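Local coordinates for Serine/threonine-protein kinase Tel1 (PDB 6SKY), which transfers phosphate from ATP to serine and threonine residues of proteins and probably acts as a DNA damage sensor that activates checkpoint signalling, at residues R2799-D2803 with W2940-A2944; M2046-L2052 with R2144-R2148; I2378-L2383 with V2414-I2419. All blocks are in the same frame, centred on the assembly; numbering follows the deposited sequence.

Interaction 1 (R2799-D2803 with W2940-A2944); sequences RLTRD and WAAYA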
loop_
_atom_site.group_PDB
_atom_site.type_symbol
_atom_site.label_atom_id
_atom_site.label_comp_id
_atom_site.label_asym_id
_atom_site.label_seq_id
_atom_site.Cartn_x
_atom_site.Cartn_y
_atom_site.Cartn_z
ATOM N N ARG A 2799 -29.382 -8.780 -9.741
ATOM C CA ARG A 2799 -29.921 -10.073 -10.151
ATOM C C ARG A 2799 -28.778 -11.038 -10.430
ATOM O O ARG A 2799 -27.996 -10.833 -11.357
ATOM C CB ARG A 2799 -30.814 -9.930 -11.375
ATOM C CG ARG A 2799 -31.473 -11.217 -11.746
ATOM C CD ARG A 2799 -32.433 -11.063 -12.877
ATOM N NE ARG A 2799 -33.213 -12.274 -13.042
ATOM C CZ ARG A 2799 -34.438 -12.433 -12.580
ATOM N NH1 ARG A 2799 -35.070 -13.570 -12.757
ATOM N NH2 ARG A 2799 -35.032 -11.451 -11.950
ATOM N N LEU A 2800 -28.670 -12.075 -9.610
ATOM C CA LEU A 2800 -27.655 -13.109 -9.753
ATOM C C LEU A 2800 -28.273 -14.472 -9.490
ATOM O O LEU A 2800 -27.785 -15.252 -8.676
ATOM C CB LEU A 2800 -26.478 -12.853 -8.821
ATOM C CG LEU A 2800 -25.113 -13.416 -9.185
ATOM C CD1 LEU A 2800 -24.661 -12.861 -10.496
ATOM C CD2 LEU A 2800 -24.129 -13.058 -8.112
ATOM N N THR A 2801 -29.389 -14.762 -10.145
ATOM C CA THR A 2801 -30.063 -16.033 -9.945
ATOM C C THR A 2801 -29.226 -17.174 -10.520
ATOM O O THR A 2801 -28.123 -16.980 -11.018
ATOM C CB THR A 2801 -31.450 -15.992 -10.567
ATOM O OG1 THR A 2801 -31.339 -15.952 -11.989
ATOM C CG2 THR A 2801 -32.172 -14.766 -10.112
ATOM N N ARG A 2802 -29.746 -18.395 -10.429
ATOM C CA ARG A 2802 -28.984 -19.547 -10.897
ATOM C C ARG A 2802 -28.820 -19.545 -12.406
ATOM O O ARG A 2802 -27.823 -20.058 -12.918
ATOM C CB ARG A 2802 -29.651 -20.842 -10.455
ATOM C CG ARG A 2802 -29.574 -21.123 -8.983
ATOM C CD ARG A 2802 -30.425 -22.317 -8.649
ATOM N NE ARG A 2802 -31.749 -22.195 -9.240
ATOM C CZ ARG A 2802 -32.483 -23.225 -9.631
ATOM N NH1 ARG A 2802 -32.017 -24.451 -9.497
ATOM N NH2 ARG A 2802 -33.669 -23.025 -10.167
ATOM N N ASP A 2803 -29.776 -18.973 -13.133
ATOM C CA ASP A 2803 -29.657 -18.894 -14.578
ATOM C C ASP A 2803 -28.665 -17.833 -15.019
ATOM O O ASP A 2803 -27.994 -18.015 -16.032
ATOM C CB ASP A 2803 -31.015 -18.626 -15.208
ATOM C CG ASP A 2803 -31.672 -19.882 -15.718
ATOM O OD1 ASP A 2803 -32.538 -20.443 -15.023
ATOM O OD2 ASP A 2803 -31.310 -20.325 -16.818
ATOM N N TRP A 2940 -40.718 -11.253 -9.979
ATOM C CA TRP A 2940 -39.260 -11.247 -10.017
ATOM C C TRP A 2940 -38.855 -12.704 -9.980
ATOM O O TRP A 2940 -38.707 -13.292 -8.914
ATOM C CB TRP A 2940 -38.725 -10.492 -8.811
ATOM C CG TRP A 2940 -37.382 -9.866 -8.899
ATOM C CD1 TRP A 2940 -37.121 -8.553 -9.066
ATOM C CD2 TRP A 2940 -36.118 -10.509 -8.746
ATOM N NE1 TRP A 2940 -35.778 -8.331 -9.053
ATOM C CE2 TRP A 2940 -35.138 -9.522 -8.854
ATOM C CE3 TRP A 2940 -35.720 -11.827 -8.539
ATOM C CZ2 TRP A 2940 -33.789 -9.808 -8.768
ATOM C CZ3 TRP A 2940 -34.385 -12.104 -8.454
ATOM C CH2 TRP A 2940 -33.436 -11.104 -8.569
ATOM N N ALA A 2941 -38.700 -13.320 -11.144
ATOM C CA ALA A 2941 -38.600 -14.772 -11.163
ATOM C C ALA A 2941 -37.279 -15.244 -10.583
ATOM O O ALA A 2941 -36.294 -15.389 -11.306
ATOM C CB ALA A 2941 -38.757 -15.294 -12.586
ATOM N N ALA A 2942 -37.250 -15.506 -9.281
ATOM C CA ALA A 2942 -35.996 -15.858 -8.637
ATOM C C ALA A 2942 -35.667 -17.329 -8.803
ATOM O O ALA A 2942 -34.490 -17.699 -8.797
ATOM C CB ALA A 2942 -36.048 -15.497 -7.159
ATOM N N TYR A 2943 -36.686 -18.177 -8.932
ATOM C CA TYR A 2943 -36.452 -19.585 -9.222
ATOM C C TYR A 2943 -35.697 -19.749 -10.528
ATOM O O TYR A 2943 -34.863 -20.647 -10.661
ATOM C CB TYR A 2943 -37.781 -20.330 -9.276
ATOM C CG TYR A 2943 -38.770 -19.698 -10.210
ATOM C CD1 TYR A 2943 -38.840 -20.079 -11.527
ATOM C CD2 TYR A 2943 -39.619 -18.704 -9.777
ATOM C CE1 TYR A 2943 -39.720 -19.497 -12.385
ATOM C CE2 TYR A 2943 -40.508 -18.114 -10.631
ATOM C CZ TYR A 2943 -40.553 -18.518 -11.934
ATOM O OH TYR A 2943 -41.440 -17.938 -12.801
ATOM N N ALA A 2944 -35.972 -18.890 -11.499
ATOM C CA ALA A 2944 -35.327 -18.952 -12.797
ATOM C C ALA A 2944 -33.862 -18.625 -12.653
ATOM O O ALA A 2944 -33.456 -17.477 -12.815
ATOM C CB ALA A 2944 -35.984 -18.003 -13.765
ATOM O OXT ALA A 2944 -33.054 -19.506 -12.373
#
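The guanidinium of Arg2799 lies over one face of the Trp2940 indole, with NH2 above the ring centre, and the Thr2801 methyl covers the same guanidinium face toward its rim; the backbone N of Ala2941 stands at the edge, in the guanidinium plane. This is a cation-pi contact, with Arg2799 CZ 4.3 Å from the centroid of the Trp2940 six-membered ring and the two planes 37° apart. The guanidinium of Arg2802 is met instead at its edge, where Tyr2943 O accepts a nearly in-plane hydrogen bond from NH2 of 2.7 Å. Together these groups dock the extreme C-terminus, the FATC tail of a PI3-kinase-related kinase, against the turn that leads into helix 2802-2806 of the kinase domain. An extended arginine suits its place: CG is anti to the backbone N (chi1 -175°), and the straight chain carries CG past Trp2940 CH2 at 3.7 Å while the charged end reaches the ring. Arg2799 NH2 also donates to Arg2761 O, which ties its polar end to a part of the kinase domain outside the contact. Thr2801, at the N-cap position, uses both branches of its side chain. Its CG2 approaches Trp2940 CZ3 at 3.8 Å, and its OG1, held between the backbone N and the carbonyl carbon (chi1 69°), turns to the terminal carboxylate. Asp2803 OD1 comes 2.9 Å from Ala2944 OXT without a hydrogen bond, a meeting of like charges probably offset by His2678 at OD1 and Val2720 N at OD2. The chain end thus meets the start of a helix, where backbone N-H groups would probably stabilise its negative charge. Thr2801 OG1 donates to Ala2944 O at 2.7 Å, while Asp2803 N makes a weak 3.4 Å bond to Ala2944 OXT.

Interaction 2 (M2046-L2052 with R2144-R2148); sequences MYQAQEL and RHNLR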
loop_
_atom_site.group_PDB
_atom_site.type_symbol
_atom_site.label_atom_id
_atom_site.label_comp_id
_atom_site.label_asym_id
_atom_site.label_seq_id
_atom_site.Cartn_x
_atom_site.Cartn_y
_atom_site.Cartn_z
ATOM N N MET A 2046 24.486 -3.855 -36.263
ATOM C CA MET A 2046 24.539 -2.398 -36.282
ATOM C C MET A 2046 25.761 -1.877 -35.543
ATOM O O MET A 2046 26.295 -0.821 -35.890
ATOM C CB MET A 2046 23.264 -1.828 -35.673
ATOM C CG MET A 2046 23.068 -0.361 -35.890
ATOM S SD MET A 2046 21.588 0.209 -35.065
ATOM C CE MET A 2046 21.620 1.930 -35.519
ATOM N N TYR A 2047 26.220 -2.602 -34.531
ATOM C CA TYR A 2047 27.408 -2.194 -33.792
ATOM C C TYR A 2047 28.684 -2.509 -34.563
ATOM O O TYR A 2047 29.588 -1.673 -34.649
ATOM C CB TYR A 2047 27.416 -2.884 -32.431
ATOM C CG TYR A 2047 28.591 -2.556 -31.555
ATOM C CD1 TYR A 2047 28.731 -1.301 -30.995
ATOM C CD2 TYR A 2047 29.545 -3.513 -31.259
ATOM C CE1 TYR A 2047 29.792 -1.004 -30.190
ATOM C CE2 TYR A 2047 30.607 -3.224 -30.455
ATOM C CZ TYR A 2047 30.727 -1.968 -29.924
ATOM O OH TYR A 2047 31.792 -1.674 -29.115
ATOM N N GLN A 2048 28.774 -3.716 -35.121
ATOM C CA GLN A 2048 29.972 -4.194 -35.807
ATOM C C GLN A 2048 29.821 -4.053 -37.320
ATOM O O GLN A 2048 29.762 -5.035 -38.055
ATOM C CB GLN A 2048 30.240 -5.644 -35.438
ATOM C CG GLN A 2048 30.087 -5.945 -33.984
ATOM C CD GLN A 2048 30.182 -7.415 -33.699
ATOM O OE1 GLN A 2048 29.946 -8.239 -34.576
ATOM N NE2 GLN A 2048 30.531 -7.758 -32.470
ATOM N N ALA A 2049 29.772 -2.814 -37.791
ATOM C CA ALA A 2049 29.633 -2.610 -39.226
ATOM C C ALA A 2049 29.961 -1.171 -39.556
ATOM O O ALA A 2049 29.676 -0.264 -38.771
ATOM C CB ALA A 2049 28.225 -2.945 -39.720
ATOM N N GLN A 2050 30.550 -0.972 -40.731
ATOM C CA GLN A 2050 30.925 0.350 -41.202
ATOM C C GLN A 2050 30.107 0.798 -42.398
ATOM O O GLN A 2050 30.313 1.908 -42.892
ATOM C CB GLN A 2050 32.413 0.391 -41.555
ATOM C CG GLN A 2050 33.331 0.011 -40.415
ATOM C CD GLN A 2050 33.526 -1.482 -40.309
ATOM O OE1 GLN A 2050 33.109 -2.234 -41.188
ATOM N NE2 GLN A 2050 34.160 -1.920 -39.232
ATOM N N GLU A 2051 29.188 -0.027 -42.874
ATOM C CA GLU A 2051 28.365 0.304 -44.022
ATOM C C GLU A 2051 26.912 -0.007 -43.714
ATOM O O GLU A 2051 26.598 -1.064 -43.163
ATOM C CB GLU A 2051 28.816 -0.469 -45.264
ATOM C CG GLU A 2051 29.962 0.173 -46.019
ATOM C CD GLU A 2051 29.481 1.181 -47.041
ATOM O OE1 GLU A 2051 28.257 1.411 -47.115
ATOM O OE2 GLU A 2051 30.323 1.740 -47.774
ATOM N N LEU A 2052 26.030 0.913 -44.094
ATOM C CA LEU A 2052 24.603 0.737 -43.869
ATOM C C LEU A 2052 24.040 -0.470 -44.605
ATOM O O LEU A 2052 22.987 -0.989 -44.216
ATOM C CB LEU A 2052 23.875 2.001 -44.306
ATOM C CG LEU A 2052 22.605 2.353 -43.561
ATOM C CD1 LEU A 2052 22.914 2.446 -42.092
ATOM C CD2 LEU A 2052 22.073 3.664 -44.083
ATOM N N ARG A 2144 26.461 5.521 -33.209
ATOM C CA ARG A 2144 27.166 5.085 -34.414
ATOM C C ARG A 2144 27.169 6.204 -35.440
ATOM O O ARG A 2144 26.245 6.349 -36.232
ATOM C CB ARG A 2144 26.514 3.830 -34.967
ATOM C CG ARG A 2144 26.515 2.699 -33.984
ATOM C CD ARG A 2144 27.918 2.294 -33.737
ATOM N NE ARG A 2144 28.585 2.187 -35.021
ATOM C CZ ARG A 2144 29.890 2.050 -35.185
ATOM N NH1 ARG A 2144 30.692 2.001 -34.134
ATOM N NH2 ARG A 2144 30.383 1.965 -36.407
ATOM N N HIS A 2145 28.247 6.985 -35.451
ATOM C CA HIS A 2145 28.282 8.202 -36.249
ATOM C C HIS A 2145 28.458 7.940 -37.735
ATOM O O HIS A 2145 28.078 8.789 -38.543
ATOM C CB HIS A 2145 29.404 9.113 -35.768
ATOM C CG HIS A 2145 29.267 9.531 -34.341
ATOM N ND1 HIS A 2145 28.587 10.664 -33.961
ATOM C CD2 HIS A 2145 29.722 8.967 -33.201
ATOM C CE1 HIS A 2145 28.625 10.779 -32.647
ATOM N NE2 HIS A 2145 29.311 9.762 -32.162
ATOM N N ASN A 2146 29.037 6.807 -38.118
ATOM C CA ASN A 2146 29.274 6.556 -39.531
ATOM C C ASN A 2146 28.057 5.985 -40.242
ATOM O O ASN A 2146 27.993 6.045 -41.472
ATOM C CB ASN A 2146 30.476 5.627 -39.705
ATOM C CG ASN A 2146 30.406 4.400 -38.829
ATOM O OD1 ASN A 2146 29.343 3.837 -38.614
ATOM N ND2 ASN A 2146 31.552 3.974 -38.325
ATOM N N LEU A 2147 27.088 5.454 -39.505
ATOM C CA LEU A 2147 25.870 4.924 -40.098
ATOM C C LEU A 2147 24.852 6.000 -40.440
ATOM O O LEU A 2147 23.871 5.704 -41.124
ATOM C CB LEU A 2147 25.230 3.910 -39.154
ATOM C CG LEU A 2147 25.532 2.433 -39.361
ATOM C CD1 LEU A 2147 26.938 2.236 -39.828
ATOM C CD2 LEU A 2147 25.299 1.682 -38.072
ATOM N N ARG A 2148 25.046 7.227 -39.984
ATOM C CA ARG A 2148 24.086 8.285 -40.244
ATOM C C ARG A 2148 24.400 9.004 -41.547
ATOM O O ARG A 2148 25.526 8.984 -42.044
ATOM C CB ARG A 2148 24.066 9.289 -39.099
ATOM C CG ARG A 2148 23.470 8.749 -37.840
ATOM C CD ARG A 2148 23.150 9.855 -36.891
ATOM N NE ARG A 2148 24.077 9.871 -35.777
ATOM C CZ ARG A 2148 25.049 10.755 -35.642
ATOM N NH1 ARG A 2148 25.214 11.696 -36.552
ATOM N NH2 ARG A 2148 25.848 10.701 -34.598
#
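Leu2147 inserts its forked side chain between Met2046 and Leu2052, and each partner meets a different part of it. Its CD2 methyl reaches Met2046 CG at 3.7 Å, whereas its CG lies 3.8 Å from Leu2052 CD1; that same Leu2052 methyl also rests on the carbonyl O of Leu2147. Met2046 runs fully extended, with CG anti to the backbone N (chi1 -168°), and this long, flexible thioether side chain also packs on Leu2093 and Leu2097 of helix 2077-2097 and on Met2140 of helix 2124-2143. The contact thereby joins two inter-helix loops of the FAT domain's alpha solenoid: one links helix 2035-2047 to helix 2052-2070, the other follows helix 2124-2143. Arg2144, just past the end of its helix, is folded rather than stretched. Bends at chi2 (-65°) and chi3 (-46°) curl it back against the C-terminal end of helix 2035-2047, so that Tyr2047 O sits 3.7 Å above the guanidinium plane, over its centre. A cation probably suits this helix C-terminus, where backbone carbonyls form the negative end of the helix dipole. Arg2144 NH2 comes within 3.3 Å of Ala2049 O and makes a weak, doubtful 3.1 Å hydrogen bond to Asn2146 OD1.

Interaction 3 (I2378-L2383 with V2414-I2419); sequences IENYLL and VVKKWI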
loop_
_atom_site.group_PDB
_atom_site.type_symbol
_atom_site.label_atom_id
_atom_site.label_comp_id
_atom_site.label_asym_id
_atom_site.label_seq_id
_atom_site.Cartn_x
_atom_site.Cartn_y
_atom_site.Cartn_z
ATOM N N ILE A 2378 -16.169 30.627 -10.920
ATOM C CA ILE A 2378 -17.046 30.623 -12.086
ATOM C C ILE A 2378 -16.302 31.113 -13.319
ATOM O O ILE A 2378 -16.397 30.514 -14.402
ATOM C CB ILE A 2378 -18.306 31.458 -11.809
ATOM C CG1 ILE A 2378 -19.298 30.644 -10.994
ATOM C CG2 ILE A 2378 -18.951 31.888 -13.091
ATOM C CD1 ILE A 2378 -20.546 31.376 -10.683
ATOM N N GLU A 2379 -15.535 32.194 -13.178
ATOM C CA GLU A 2379 -14.827 32.744 -14.324
ATOM C C GLU A 2379 -13.837 31.749 -14.902
ATOM O O GLU A 2379 -13.749 31.597 -16.123
ATOM C CB GLU A 2379 -14.119 34.025 -13.919
ATOM C CG GLU A 2379 -13.091 34.486 -14.901
ATOM C CD GLU A 2379 -12.381 35.725 -14.428
ATOM O OE1 GLU A 2379 -12.798 36.292 -13.400
ATOM O OE2 GLU A 2379 -11.403 36.135 -15.079
ATOM N N ASN A 2380 -13.090 31.048 -14.051
ATOM C CA ASN A 2380 -12.093 30.129 -14.573
ATOM C C ASN A 2380 -12.703 28.841 -15.097
ATOM O O ASN A 2380 -12.146 28.249 -16.016
ATOM C CB ASN A 2380 -11.049 29.826 -13.511
ATOM C CG ASN A 2380 -10.158 30.997 -13.231
ATOM O OD1 ASN A 2380 -9.489 31.507 -14.114
ATOM N ND2 ASN A 2380 -10.150 31.437 -11.996
ATOM N N TYR A 2381 -13.842 28.393 -14.568
ATOM C CA TYR A 2381 -14.540 27.281 -15.212
ATOM C C TYR A 2381 -14.955 27.651 -16.624
ATOM O O TYR A 2381 -14.760 26.877 -17.569
ATOM C CB TYR A 2381 -15.761 26.869 -14.398
ATOM C CG TYR A 2381 -15.476 25.813 -13.376
ATOM C CD1 TYR A 2381 -14.673 24.744 -13.674
ATOM C CD2 TYR A 2381 -15.998 25.898 -12.104
ATOM C CE1 TYR A 2381 -14.405 23.791 -12.746
ATOM C CE2 TYR A 2381 -15.732 24.949 -11.173
ATOM C CZ TYR A 2381 -14.936 23.896 -11.498
ATOM O OH TYR A 2381 -14.664 22.935 -10.565
ATOM N N LEU A 2382 -15.519 28.846 -16.794
ATOM C CA LEU A 2382 -15.952 29.250 -18.124
ATOM C C LEU A 2382 -14.773 29.441 -19.067
ATOM O O LEU A 2382 -14.866 29.111 -20.251
ATOM C CB LEU A 2382 -16.781 30.521 -18.042
ATOM C CG LEU A 2382 -18.182 30.285 -17.516
ATOM C CD1 LEU A 2382 -18.911 31.580 -17.473
ATOM C CD2 LEU A 2382 -18.895 29.301 -18.394
ATOM N N LEU A 2383 -13.657 29.976 -18.574
ATOM C CA LEU A 2383 -12.489 30.128 -19.433
ATOM C C LEU A 2383 -11.883 28.782 -19.793
ATOM O O LEU A 2383 -11.387 28.602 -20.906
ATOM C CB LEU A 2383 -11.445 31.008 -18.763
ATOM C CG LEU A 2383 -11.757 32.490 -18.657
ATOM C CD1 LEU A 2383 -10.651 33.184 -17.923
ATOM C CD2 LEU A 2383 -11.924 33.086 -20.018
ATOM N N VAL A 2414 -20.615 37.665 -13.557
ATOM C CA VAL A 2414 -19.478 36.948 -14.130
ATOM C C VAL A 2414 -19.927 36.056 -15.281
ATOM O O VAL A 2414 -19.274 35.988 -16.335
ATOM C CB VAL A 2414 -18.751 36.141 -13.045
ATOM C CG1 VAL A 2414 -17.594 35.400 -13.645
ATOM C CG2 VAL A 2414 -18.272 37.054 -11.965
ATOM N N VAL A 2415 -21.047 35.357 -15.101
ATOM C CA VAL A 2415 -21.545 34.482 -16.153
ATOM C C VAL A 2415 -21.933 35.290 -17.375
ATOM O O VAL A 2415 -21.630 34.908 -18.508
ATOM C CB VAL A 2415 -22.723 33.645 -15.638
ATOM C CG1 VAL A 2415 -23.376 32.935 -16.781
ATOM C CG2 VAL A 2415 -22.241 32.655 -14.620
ATOM N N LYS A 2416 -22.613 36.417 -17.173
ATOM C CA LYS A 2416 -22.963 37.276 -18.292
ATOM C C LYS A 2416 -21.728 37.692 -19.060
ATOM O O LYS A 2416 -21.743 37.757 -20.293
ATOM C CB LYS A 2416 -23.705 38.509 -17.796
ATOM C CG LYS A 2416 -23.902 39.545 -18.872
ATOM C CD LYS A 2416 -24.500 40.811 -18.320
ATOM C CE LYS A 2416 -24.620 41.856 -19.404
ATOM N NZ LYS A 2416 -25.216 43.108 -18.886
ATOM N N LYS A 2417 -20.639 37.963 -18.349
ATOM C CA LYS A 2417 -19.444 38.443 -19.023
ATOM C C LYS A 2417 -18.767 37.344 -19.834
ATOM O O LYS A 2417 -18.252 37.607 -20.923
ATOM C CB LYS A 2417 -18.483 39.033 -18.002
ATOM C CG LYS A 2417 -17.356 39.815 -18.609
ATOM C CD LYS A 2417 -16.499 40.425 -17.532
ATOM C CE LYS A 2417 -15.250 41.042 -18.115
ATOM N NZ LYS A 2417 -14.365 41.554 -17.039
ATOM N N TRP A 2418 -18.750 36.106 -19.333
ATOM C CA TRP A 2418 -17.916 35.081 -19.960
ATOM C C TRP A 2418 -18.664 33.949 -20.657
ATOM O O TRP A 2418 -18.009 33.047 -21.177
ATOM C CB TRP A 2418 -16.965 34.471 -18.926
ATOM C CG TRP A 2418 -16.006 35.453 -18.389
ATOM C CD1 TRP A 2418 -16.042 36.046 -17.171
ATOM C CD2 TRP A 2418 -14.874 35.991 -19.064
ATOM N NE1 TRP A 2418 -14.995 36.914 -17.036
ATOM C CE2 TRP A 2418 -14.263 36.898 -18.191
ATOM C CE3 TRP A 2418 -14.317 35.792 -20.327
ATOM C CZ2 TRP A 2418 -13.125 37.603 -18.535
ATOM C CZ3 TRP A 2418 -13.190 36.489 -20.663
ATOM C CH2 TRP A 2418 -12.605 37.384 -19.774
ATOM N N ILE A 2419 -19.995 33.962 -20.708
ATOM C CA ILE A 2419 -20.709 32.782 -21.192
ATOM C C ILE A 2419 -20.703 32.650 -22.710
ATOM O O ILE A 2419 -20.819 31.534 -23.222
ATOM C CB ILE A 2419 -22.155 32.792 -20.670
ATOM C CG1 ILE A 2419 -22.855 31.460 -20.927
ATOM C CG2 ILE A 2419 -22.940 33.890 -21.323
ATOM C CD1 ILE A 2419 -22.359 30.329 -20.102
#
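The backbone N of Trp2418, whose indole lies against Glu2379 and Leu2383, is shared by two carbonyls: it donates to Val2414 O at 3.0 Å and more weakly to Val2415 O. Helix 2409-2418 presents this large side chain toward helix 2348-2387. Over one indole face come Glu2379 and Leu2383; on the opposite face lies CG of Lys2417. Glu2379 makes a CH-pi contact, its CG 4.1 Å from the centroid of the five-membered ring. With CG anti to the backbone N (chi1 165°), the extended chain carries the carboxylate alongside the indole, and the two planes lie 15° apart. The aliphatic part of the glutamate therefore covers the ring while the acid group lies over the NE1 to CZ2 rim. Leu2383 CD2 reaches Trp2418 CE3 at 3.6 Å, and Leu2382 CD1 packs on Trp2418 CB at 3.8 Å. Replacing the indole by an alanine here is likely to open a gap beside Leu2383 and leave the Glu2379 CG methylene without the ring it covers. One turn back, Ile2378 CG2 touches both valines, Val2415 CG2 at 3.7 Å and Val2414 CG1 at nearly the same distance, so the branched chains fill the space between the helices with compact methyls. Leu2382 CD2 adds Ile2419 CD1 on the buried side, where, from the intervening helix 2394-2404, Leu2401 touches Ile2378 and Phe2398 touches Leu2382. The axes of segments 2378-2383 and 2414-2418 approach to 9.5 Å and run in roughly the same direction, 24° apart, an arrangement characteristic of alternate helices in the alpha solenoid of the FAT domain.

The three contacts follow one another along the chain without touching. Interactions 2 and 3 join helices or loops of the FAT region, yet their centres are about 59 Å apart, so they lie in separate parts of the solenoid. Interaction 1 belongs to the kinase and FATC end, with its centre about 69 Å from interaction 2, across the centre of the chain, and about 52 Å from interaction 3. It alone lies near the active site: the Trp2940 side chain is about 10 Å from the bound ATP analogue, about 12 Å from the magnesium ion, and about 11 Å from the side chain of the metal-binding Asp2779. The other two lie away from the known sites.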